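Putative phosphomannomutase (Thermus thermophilus, PDB 1TUO) probably interconverts sugar phosphates as a magnesium-dependent mutase of the phosphohexose mutase family, moving a phosphate group between two positions of the sugar. Local coordinates at residues D155-E158 with A159-A163; T88-L91 with S92-V95; A61-F64 with A65-L68; E320-K324 with G325-I329. All coordinates share one frame; numbering follows the deposited sequence.

Contact 1: residues D155-E158 with A159-A163; sequences DLRE and AYFEA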
loop_
_atom_site.group_PDB
_atom_site.type_symbol
_atom_site.label_atom_id
_atom_site.label_comp_id
_atom_site.label_asym_id
_atom_site.label_seq_id
_atom_site.Cartn_x
_atom_site.Cartn_y
_atom_site.Cartn_z
ATOM N N ASP A 155 5.252 -18.564 12.569
ATOM C CA ASP A 155 4.162 -18.393 11.619
ATOM C C ASP A 155 3.016 -17.722 12.372
ATOM O O ASP A 155 2.405 -18.333 13.249
ATOM C CB ASP A 155 3.732 -19.759 11.068
ATOM C CG ASP A 155 2.559 -19.665 10.104
ATOM O OD1 ASP A 155 2.321 -18.571 9.545
ATOM O OD2 ASP A 155 1.884 -20.697 9.893
ATOM N N LEU A 156 2.742 -16.460 12.047
ATOM C CA LEU A 156 1.682 -15.704 12.716
ATOM C C LEU A 156 0.456 -15.460 11.850
ATOM O O LEU A 156 -0.350 -14.573 12.137
ATOM C CB LEU A 156 2.226 -14.356 13.206
ATOM C CG LEU A 156 2.959 -14.404 14.548
ATOM C CD1 LEU A 156 3.566 -13.055 14.862
ATOM C CD2 LEU A 156 1.978 -14.815 15.637
ATOM N N ARG A 157 0.313 -16.255 10.799
ATOM C CA ARG A 157 -0.811 -16.114 9.895
ATOM C C ARG A 157 -2.151 -16.194 10.626
ATOM O O ARG A 157 -3.013 -15.334 10.453
ATOM C CB ARG A 157 -0.736 -17.188 8.813
ATOM C CG ARG A 157 -1.793 -17.049 7.751
ATOM C CD ARG A 157 -1.608 -18.061 6.642
ATOM N NE ARG A 157 -0.322 -17.900 5.974
ATOM C CZ ARG A 157 -0.098 -18.247 4.713
ATOM N NH1 ARG A 157 -1.079 -18.772 3.991
ATOM N NH2 ARG A 157 1.102 -18.072 4.172
ATOM N N GLU A 158 -2.321 -17.225 11.450
ATOM C CA GLU A 158 -3.569 -17.398 12.184
ATOM C C GLU A 158 -3.901 -16.193 13.051
ATOM O O GLU A 158 -5.043 -15.735 13.072
ATOM C CB GLU A 158 -3.499 -18.651 13.061
ATOM C CG GLU A 158 -3.520 -19.965 12.293
ATOM C CD GLU A 158 -4.850 -20.232 11.613
ATOM O OE1 GLU A 158 -5.106 -19.648 10.538
ATOM O OE2 GLU A 158 -5.646 -21.027 12.161
ATOM N N ALA A 159 -2.906 -15.677 13.767
ATOM C CA ALA A 159 -3.129 -14.521 14.629
ATOM C C ALA A 159 -3.510 -13.300 13.795
ATOM O O ALA A 159 -4.331 -12.486 14.217
ATOM C CB ALA A 159 -1.878 -14.228 15.454
ATOM N N TYR A 160 -2.902 -13.175 12.619
ATOM C CA TYR A 160 -3.199 -12.062 11.721
ATOM C C TYR A 160 -4.656 -12.161 11.272
ATOM O O TYR A 160 -5.364 -11.157 11.208
ATOM C CB TYR A 160 -2.262 -12.104 10.511
ATOM C CG TYR A 160 -2.542 -11.047 9.457
ATOM C CD1 TYR A 160 -2.492 -9.680 9.766
ATOM C CD2 TYR A 160 -2.855 -11.413 8.149
ATOM C CE1 TYR A 160 -2.754 -8.705 8.787
ATOM C CE2 TYR A 160 -3.113 -10.453 7.170
ATOM C CZ TYR A 160 -3.065 -9.105 7.494
ATOM O OH TYR A 160 -3.346 -8.168 6.518
ATOM N N PHE A 161 -5.102 -13.374 10.966
ATOM C CA PHE A 161 -6.482 -13.574 10.539
ATOM C C PHE A 161 -7.437 -13.200 11.669
ATOM O O PHE A 161 -8.480 -12.585 11.437
ATOM C CB PHE A 161 -6.716 -15.029 10.114
ATOM C CG PHE A 161 -6.004 -15.422 8.843
ATOM C CD1 PHE A 161 -5.802 -14.498 7.819
ATOM C CD2 PHE A 161 -5.565 -16.728 8.659
ATOM C CE1 PHE A 161 -5.173 -14.873 6.632
ATOM C CE2 PHE A 161 -4.936 -17.114 7.476
ATOM C CZ PHE A 161 -4.740 -16.183 6.460
ATOM N N GLU A 162 -7.082 -13.573 12.895
ATOM C CA GLU A 162 -7.917 -13.244 14.045
ATOM C C GLU A 162 -8.020 -11.737 14.222
ATOM O O GLU A 162 -9.066 -11.217 14.601
ATOM C CB GLU A 162 -7.350 -13.878 15.318
ATOM C CG GLU A 162 -7.725 -15.335 15.482
ATOM C CD GLU A 162 -9.226 -15.520 15.640
ATOM O OE1 GLU A 162 -9.835 -16.216 14.802
ATOM O OE2 GLU A 162 -9.795 -14.966 16.604
ATOM N N ALA A 163 -6.925 -11.035 13.954
ATOM C CA ALA A 163 -6.917 -9.585 14.079
ATOM C C ALA A 163 -7.837 -8.976 13.021
ATOM O O ALA A 163 -8.605 -8.058 13.316
ATOM C CB ALA A 163 -5.501 -9.055 13.914
#
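The ring of Phe161 meets Arg157 and Glu158, one turn back on the same helix. The carbonyl oxygen Arg157 O lies over one face, 3.3 Å above the plane and offset toward the rim. Glu158 OE1 sits in the ring plane at the edge, 3.5 Å from Phe161 CD2. The carboxylate stands almost square to the ring, at 89°. Arg157 runs alongside the ring and points the same way. Its CG comes within 3.2 Å of Phe161 CE2, a tight fit. CG anti to the backbone N (chi1 -175°) sends the arginine chain outward, its CG and CD lying along the Phe161 ring, and its guanidinium makes a cation-pi contact with Phe192.

Leu156 is the N-cap residue. Its O accepts the N-H of Tyr160 at 2.9 Å, the first of three i to i+4 bonds. Leu156 CD2 also touches Ala159 CB at 3.9 Å. Beyond the segments, Tyr160 OH binds Asp347, and Glu158 OE1 forms a salt bridge with Arg198 of helix 192-199. Glu162 OE1 bonds to His199 of the same helix. The start of helix 157-165 thus joins helix 192-199 through aromatic packing and charge together. Glu158 OE1 probably gains a little from the positive rim of the ring.

Contact 2: residues T88-L91 with S92-V95; sequences TPLL and SFAV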
loop_
_atom_site.group_PDB
_atom_site.type_symbol
_atom_site.label_atom_id
_atom_site.label_comp_id
_atom_site.label_asym_id
_atom_site.label_seq_id
_atom_site.Cartn_x
_atom_site.Cartn_y
_atom_site.Cartn_z
ATOM N N THR A 88 3.440 -7.228 3.757
ATOM C CA THR A 88 3.947 -6.188 4.644
ATOM C C THR A 88 3.021 -6.013 5.854
ATOM O O THR A 88 3.486 -5.929 6.995
ATOM C CB THR A 88 4.081 -4.843 3.884
ATOM O OG1 THR A 88 5.303 -4.859 3.134
ATOM C CG2 THR A 88 4.081 -3.646 4.847
ATOM N N PRO A 89 1.701 -5.952 5.622
ATOM C CA PRO A 89 0.816 -5.785 6.783
ATOM C C PRO A 89 0.927 -6.885 7.839
ATOM O O PRO A 89 0.704 -6.623 9.019
ATOM C CB PRO A 89 -0.579 -5.690 6.158
ATOM C CG PRO A 89 -0.419 -6.363 4.806
ATOM C CD PRO A 89 0.932 -5.871 4.370
ATOM N N LEU A 90 1.265 -8.110 7.435
ATOM C CA LEU A 90 1.418 -9.184 8.418
ATOM C C LEU A 90 2.662 -8.892 9.269
ATOM O O LEU A 90 2.666 -9.097 10.488
ATOM C CB LEU A 90 1.571 -10.550 7.735
ATOM C CG LEU A 90 1.963 -11.725 8.651
ATOM C CD1 LEU A 90 0.964 -11.833 9.797
ATOM C CD2 LEU A 90 2.002 -13.028 7.851
ATOM N N LEU A 91 3.725 -8.414 8.631
ATOM C CA LEU A 91 4.933 -8.092 9.380
ATOM C C LEU A 91 4.635 -6.948 10.348
ATOM O O LEU A 91 5.003 -7.002 11.524
ATOM C CB LEU A 91 6.070 -7.723 8.417
ATOM C CG LEU A 91 7.457 -7.344 8.963
ATOM C CD1 LEU A 91 7.459 -5.890 9.405
ATOM C CD2 LEU A 91 7.854 -8.275 10.101
ATOM N N SER A 92 3.943 -5.920 9.870
ATOM C CA SER A 92 3.615 -4.788 10.735
ATOM C C SER A 92 2.713 -5.244 11.880
ATOM O O SER A 92 2.863 -4.805 13.022
ATOM C CB SER A 92 2.942 -3.675 9.930
ATOM O OG SER A 92 3.857 -3.110 8.997
ATOM N N PHE A 93 1.785 -6.141 11.580
ATOM C CA PHE A 93 0.899 -6.658 12.614
ATOM C C PHE A 93 1.715 -7.426 13.654
ATOM O O PHE A 93 1.508 -7.275 14.861
ATOM C CB PHE A 93 -0.136 -7.606 12.007
ATOM C CG PHE A 93 -0.737 -8.555 13.008
ATOM C CD1 PHE A 93 -1.689 -8.114 13.925
ATOM C CD2 PHE A 93 -0.308 -9.875 13.067
ATOM C CE1 PHE A 93 -2.202 -8.987 14.893
ATOM C CE2 PHE A 93 -0.811 -10.752 14.026
ATOM C CZ PHE A 93 -1.762 -10.302 14.941
ATOM N N ALA A 94 2.639 -8.256 13.177
ATOM C CA ALA A 94 3.473 -9.065 14.058
ATOM C C ALA A 94 4.260 -8.195 15.031
ATOM O O ALA A 94 4.416 -8.534 16.203
ATOM C CB ALA A 94 4.418 -9.923 13.231
ATOM N N VAL A 95 4.759 -7.068 14.545
ATOM C CA VAL A 95 5.517 -6.171 15.405
ATOM C C VAL A 95 4.678 -5.725 16.600
ATOM O O VAL A 95 5.136 -5.756 17.740
ATOM C CB VAL A 95 5.981 -4.924 14.630
ATOM C CG1 VAL A 95 6.503 -3.871 15.599
ATOM C CG2 VAL A 95 7.077 -5.316 13.640
#
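Leu90 and Phe93 carry one apolar side of this helical turn. Their side chains run at a slant to each other. CG of Leu90 is anti to N (chi1 171°), which helps bring the methyl Leu90 CD1 to ring atom Phe93 CD2 at 4.0 Å. The carbonyl oxygen Leu90 O lies at the edge of the Phe93 ring, near its plane.

Leu91 points to a different side of the helix. Its CD1 reaches Val95 CG2 at 4.3 Å, a loose methyl-to-methyl contact one turn apart. Val95 CG2 also rests 3.4 Å from Leu91 O, beside the bond that this oxygen accepts from Val95 N.

These residues form helix 88-97 of the alpha/beta/alpha domain I. Leu91, Ala94 and Val95 lie on Val52 of strand 50-55. Pro89, Leu90 and Phe93 face helix 157-165, so the helix is packed between a sheet strand and another helix.

A third side is polar. Thr88 OG1 bonds to Asp251, and Ser92 OG bonds to Glu345. The two side chains barely meet, with Thr88 CG2 4.2 Å from Ser92 OG. The backbone bond from Ser92 N to Thr88 O is 2.9 Å long and nearly straight, at 167°. Phe93 N binds Pro89 O at 2.8 Å, with the donor tilted 32° from the carbonyl plane. Ala94 N closes the same kind of turn on Leu90 O.

Contact 3: residues A61-F64 with A65-L68; sequences ADAF and ARAL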
loop_
_atom_site.group_PDB
_atom_site.type_symbol
_atom_site.label_atom_id
_atom_site.label_comp_id
_atom_site.label_asym_id
_atom_site.label_seq_id
_atom_site.Cartn_x
_atom_site.Cartn_y
_atom_site.Cartn_z
ATOM N N ALA A 61 15.173 -12.598 -1.252
ATOM C CA ALA A 61 14.620 -11.835 -0.128
ATOM C C ALA A 61 14.690 -12.677 1.142
ATOM O O ALA A 61 14.963 -12.164 2.239
ATOM C CB ALA A 61 13.176 -11.431 -0.415
ATOM N N ASP A 62 14.442 -13.974 0.990
ATOM C CA ASP A 62 14.498 -14.890 2.118
ATOM C C ASP A 62 15.913 -14.957 2.688
ATOM O O ASP A 62 16.108 -14.887 3.905
ATOM C CB ASP A 62 13.990 -16.290 1.706
ATOM C CG ASP A 62 14.731 -16.886 0.501
ATOM O OD1 ASP A 62 15.494 -16.186 -0.200
ATOM O OD2 ASP A 62 14.518 -18.092 0.247
ATOM N N ALA A 63 16.906 -15.068 1.810
ATOM C CA ALA A 63 18.295 -15.130 2.260
ATOM C C ALA A 63 18.731 -13.830 2.941
ATOM O O ALA A 63 19.446 -13.856 3.948
ATOM C CB ALA A 63 19.218 -15.441 1.080
ATOM N N PHE A 64 18.305 -12.694 2.392
ATOM C CA PHE A 64 18.651 -11.404 2.981
ATOM C C PHE A 64 18.002 -11.279 4.356
ATOM O O PHE A 64 18.603 -10.751 5.291
ATOM C CB PHE A 64 18.184 -10.254 2.081
ATOM C CG PHE A 64 19.062 -10.023 0.866
ATOM C CD1 PHE A 64 18.544 -10.140 -0.415
ATOM C CD2 PHE A 64 20.391 -9.644 1.015
ATOM C CE1 PHE A 64 19.342 -9.878 -1.539
ATOM C CE2 PHE A 64 21.190 -9.383 -0.098
ATOM C CZ PHE A 64 20.661 -9.498 -1.374
ATOM N N ALA A 65 16.770 -11.765 4.474
ATOM C CA ALA A 65 16.055 -11.700 5.747
ATOM C C ALA A 65 16.726 -12.570 6.813
ATOM O O ALA A 65 16.804 -12.187 7.982
ATOM C CB ALA A 65 14.600 -12.131 5.557
ATOM N N ARG A 66 17.198 -13.745 6.420
ATOM C CA ARG A 66 17.865 -14.629 7.364
ATOM C C ARG A 66 19.172 -13.979 7.819
ATOM O O ARG A 66 19.534 -14.046 8.994
ATOM C CB ARG A 66 18.153 -15.991 6.717
ATOM C CG ARG A 66 16.910 -16.837 6.447
ATOM C CD ARG A 66 17.281 -18.289 6.144
ATOM N NE ARG A 66 18.093 -18.419 4.938
ATOM C CZ ARG A 66 17.603 -18.493 3.703
ATOM N NH1 ARG A 66 16.293 -18.454 3.500
ATOM N NH2 ARG A 66 18.425 -18.607 2.669
ATOM N N ALA A 67 19.862 -13.334 6.883
ATOM C CA ALA A 67 21.131 -12.673 7.183
ATOM C C ALA A 67 20.911 -11.515 8.154
ATOM O O ALA A 67 21.668 -11.338 9.111
ATOM C CB ALA A 67 21.770 -12.161 5.894
ATOM N N LEU A 68 19.873 -10.725 7.902
ATOM C CA LEU A 68 19.567 -9.594 8.774
ATOM C C LEU A 68 19.172 -10.086 10.168
ATOM O O LEU A 68 19.597 -9.521 11.182
ATOM C CB LEU A 68 18.433 -8.750 8.172
ATOM C CG LEU A 68 17.864 -7.625 9.044
ATOM C CD1 LEU A 68 18.961 -6.629 9.399
ATOM C CD2 LEU A 68 16.718 -6.932 8.300
#
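Asp62 O is met by both the backbone and the side chain of Arg66. The N-H of Arg66 donates to it at 3.0 Å. The arginine chain then folds back over the same carbonyl. Its CG is 3.3 Å from Asp62 O. The guanidinium turns one face to this oxygen, which lies 3.5 Å above the plane, offset toward the rim. Ala63 CA lies over the same face, and Arg66 NH2 is 3.6 Å from Ala63 CB. The flat group is therefore laid on the backbone of the preceding turn. A bend at chi3 (-63°) brings it back there.

Asp62 and Arg66 run side by side and point the same way. The carboxylate and guanidinium planes stand 75° apart. Asp62 OD2 is in the guanidinium plane, at its edge, but 3.7 Å from Arg66 NH1. This is a long salt bridge, and its hold is probably modest. The other oxygen turns to the backbone: Asp62 OD1 accepts the N-H of Ala63 at 2.7 Å, from above the carboxylate plane. Chi1 of 55° sets the carboxylate between the backbone N and the carbonyl carbon, close enough to reach that N-H.

Ala65 touches Val53, and Leu68 touches Leu32 and Ala104. Phe64 stacks on Phe29. Here the helix turns Ala65 and Leu68 to the sheet and the Asp62-Arg66 pair outward. Helix 61-75 is the crossover helix of a beta-alpha-beta unit, between parallel strands 50-55 and 78-82 of domain I.

Contact 4: residues E320-K324 with G325-I329; sequences EEFLK and GDCFI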
loop_
_atom_site.group_PDB
_atom_site.type_symbol
_atom_site.label_atom_id
_atom_site.label_comp_id
_atom_site.label_asym_id
_atom_site.label_seq_id
_atom_site.Cartn_x
_atom_site.Cartn_y
_atom_site.Cartn_z
ATOM N N GLU A 320 1.321 9.554 11.025
ATOM C CA GLU A 320 1.369 10.547 12.098
ATOM C C GLU A 320 -0.046 10.950 12.498
ATOM O O GLU A 320 -0.374 11.013 13.685
ATOM C CB GLU A 320 2.148 11.797 11.666
ATOM C CG GLU A 320 2.269 12.845 12.782
ATOM C CD GLU A 320 3.128 14.040 12.391
ATOM O OE1 GLU A 320 2.625 14.948 11.691
ATOM O OE2 GLU A 320 4.313 14.063 12.785
ATOM N N GLU A 321 -0.893 11.210 11.507
ATOM C CA GLU A 321 -2.265 11.613 11.790
ATOM C C GLU A 321 -3.099 10.493 12.407
ATOM O O GLU A 321 -3.929 10.743 13.278
ATOM C CB GLU A 321 -2.926 12.156 10.518
ATOM C CG GLU A 321 -2.263 13.440 10.022
ATOM C CD GLU A 321 -2.028 14.441 11.153
ATOM O OE1 GLU A 321 -0.855 14.757 11.449
ATOM O OE2 GLU A 321 -3.023 14.902 11.754
ATOM N N PHE A 322 -2.881 9.260 11.959
ATOM C CA PHE A 322 -3.612 8.120 12.510
ATOM C C PHE A 322 -3.363 8.017 14.014
ATOM O O PHE A 322 -4.289 7.802 14.801
ATOM C CB PHE A 322 -3.138 6.823 11.853
ATOM C CG PHE A 322 -3.900 6.439 10.615
ATOM C CD1 PHE A 322 -4.526 7.398 9.828
ATOM C CD2 PHE A 322 -3.942 5.104 10.211
ATOM C CE1 PHE A 322 -5.183 7.041 8.654
ATOM C CE2 PHE A 322 -4.596 4.733 9.035
ATOM C CZ PHE A 322 -5.218 5.704 8.254
ATOM N N LEU A 323 -2.102 8.169 14.404
ATOM C CA LEU A 323 -1.725 8.067 15.807
ATOM C C LEU A 323 -2.404 9.133 16.671
ATOM O O LEU A 323 -2.416 9.026 17.898
ATOM C CB LEU A 323 -0.198 8.123 15.940
ATOM C CG LEU A 323 0.528 6.965 15.233
ATOM C CD1 LEU A 323 2.035 7.117 15.379
ATOM C CD2 LEU A 323 0.073 5.634 15.822
ATOM N N LYS A 324 -2.980 10.149 16.028
ATOM C CA LYS A 324 -3.691 11.207 16.744
ATOM C C LYS A 324 -4.976 10.588 17.301
ATOM O O LYS A 324 -5.516 11.047 18.309
ATOM C CB LYS A 324 -4.022 12.371 15.794
ATOM C CG LYS A 324 -4.511 13.645 16.489
ATOM C CD LYS A 324 -4.741 14.810 15.505
ATOM C CE LYS A 324 -3.454 15.227 14.784
ATOM N NZ LYS A 324 -3.635 16.397 13.852
ATOM N N GLY A 325 -5.462 9.550 16.626
ATOM C CA GLY A 325 -6.652 8.841 17.073
ATOM C C GLY A 325 -8.019 9.381 16.692
ATOM O O GLY A 325 -9.028 8.969 17.273
ATOM N N ASP A 326 -8.072 10.278 15.715
ATOM C CA ASP A 326 -9.343 10.860 15.300
ATOM C C ASP A 326 -9.614 10.660 13.806
ATOM O O ASP A 326 -10.318 11.457 13.190
ATOM C CB ASP A 326 -9.353 12.355 15.639
ATOM C CG ASP A 326 -10.729 12.983 15.499
ATOM O OD1 ASP A 326 -10.836 14.221 15.652
ATOM O OD2 ASP A 326 -11.706 12.247 15.242
ATOM N N CYS A 327 -9.062 9.591 13.232
ATOM C CA CYS A 327 -9.245 9.299 11.806
ATOM C C CYS A 327 -10.021 7.993 11.604
ATOM O O CYS A 327 -10.070 7.154 12.507
ATOM C CB CYS A 327 -7.882 9.159 11.117
ATOM S SG CYS A 327 -6.718 10.523 11.338
ATOM N N PHE A 328 -10.632 7.817 10.431
ATOM C CA PHE A 328 -11.343 6.567 10.158
ATOM C C PHE A 328 -10.863 5.897 8.871
ATOM O O PHE A 328 -11.250 4.776 8.561
ATOM C CB PHE A 328 -12.875 6.759 10.142
ATOM C CG PHE A 328 -13.411 7.476 8.932
ATOM C CD1 PHE A 328 -13.402 8.865 8.862
ATOM C CD2 PHE A 328 -13.967 6.758 7.875
ATOM C CE1 PHE A 328 -13.943 9.533 7.754
ATOM C CE2 PHE A 328 -14.507 7.407 6.771
ATOM C CZ PHE A 328 -14.498 8.796 6.707
ATOM N N ILE A 329 -10.003 6.586 8.131
ATOM C CA ILE A 329 -9.450 6.019 6.904
ATOM C C ILE A 329 -8.328 6.914 6.391
ATOM O O ILE A 329 -8.328 8.119 6.631
ATOM C CB ILE A 329 -10.541 5.862 5.812
ATOM C CG1 ILE A 329 -10.054 4.901 4.723
ATOM C CG2 ILE A 329 -10.881 7.219 5.207
ATOM C CD1 ILE A 329 -11.142 4.523 3.715
HETATM O O HOH W 1 -6.977 7.651 14.196
#
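A type I beta turn from Phe322 to Gly325 leads the chain from helix 315-322 to strand 327-331. Phe322 O is the hub. It accepts the N-H of Gly325 at 2.8 Å. The donor stands above the carbonyl plane, 48° out of it, and the N-H...O angle is 147°. A water also donates to Phe322 O, at 2.8 Å, and takes the N-H of Cys327 at 3.0 Å. Two donors thus grip one oxygen, and the water ties the turn to the first residue of the strand. Gly325 has a positive phi of 84°, where a CB would press against the carbonyl of Lys324.

Past the turn, the Phe322 ring reaches along the strand. Its CD1 is 4.0 Å from Cys327 CB, and its CZ is 3.8 Å from Ile329 C. Both approach the ring obliquely. Cys327 SG also lies obliquely to the ring, a sulfur-aromatic contact at 5.3 Å from the Phe322 centroid. The sulfur is also 3.4 Å from Glu321 O.

This helix-to-strand connection belongs to the alpha/beta/alpha domain III. Strand 327-331 pairs in parallel with strand 286-290, and Cys327 packs on Val288 there.

The outer side is charged. Lys324 NZ forms a salt bridge with Glu321 OE2 at 2.6 Å, on the syn lone pair of the carboxylate. Lys324 is bent at chi3 to bring its amine there. Arg286 is a second partner of the same oxygen, so two cations share Glu321 OE2.

In the fold
Contacts 1 and 2 touch each other. Tyr160 CB meets Leu90 CD1 at 3.3 Å, so helices 157-165 and 88-97 share one packed seam. Contact 2 is wholly buried and mostly apolar. Contact 1 is only partly buried and adds charged groups. Contact 3 shares domain I with contact 2, yet the centres are about 17 Å apart. It lies further out, and its polar side is an arginine folded over backbone. Contact 4, in domain III, is about 18 Å from contact 2 and about 33 Å from contact 3 between centres. The first three hold turns within a helix by i to i+4 bonds, whereas contact 4 leads out of one and uses a water.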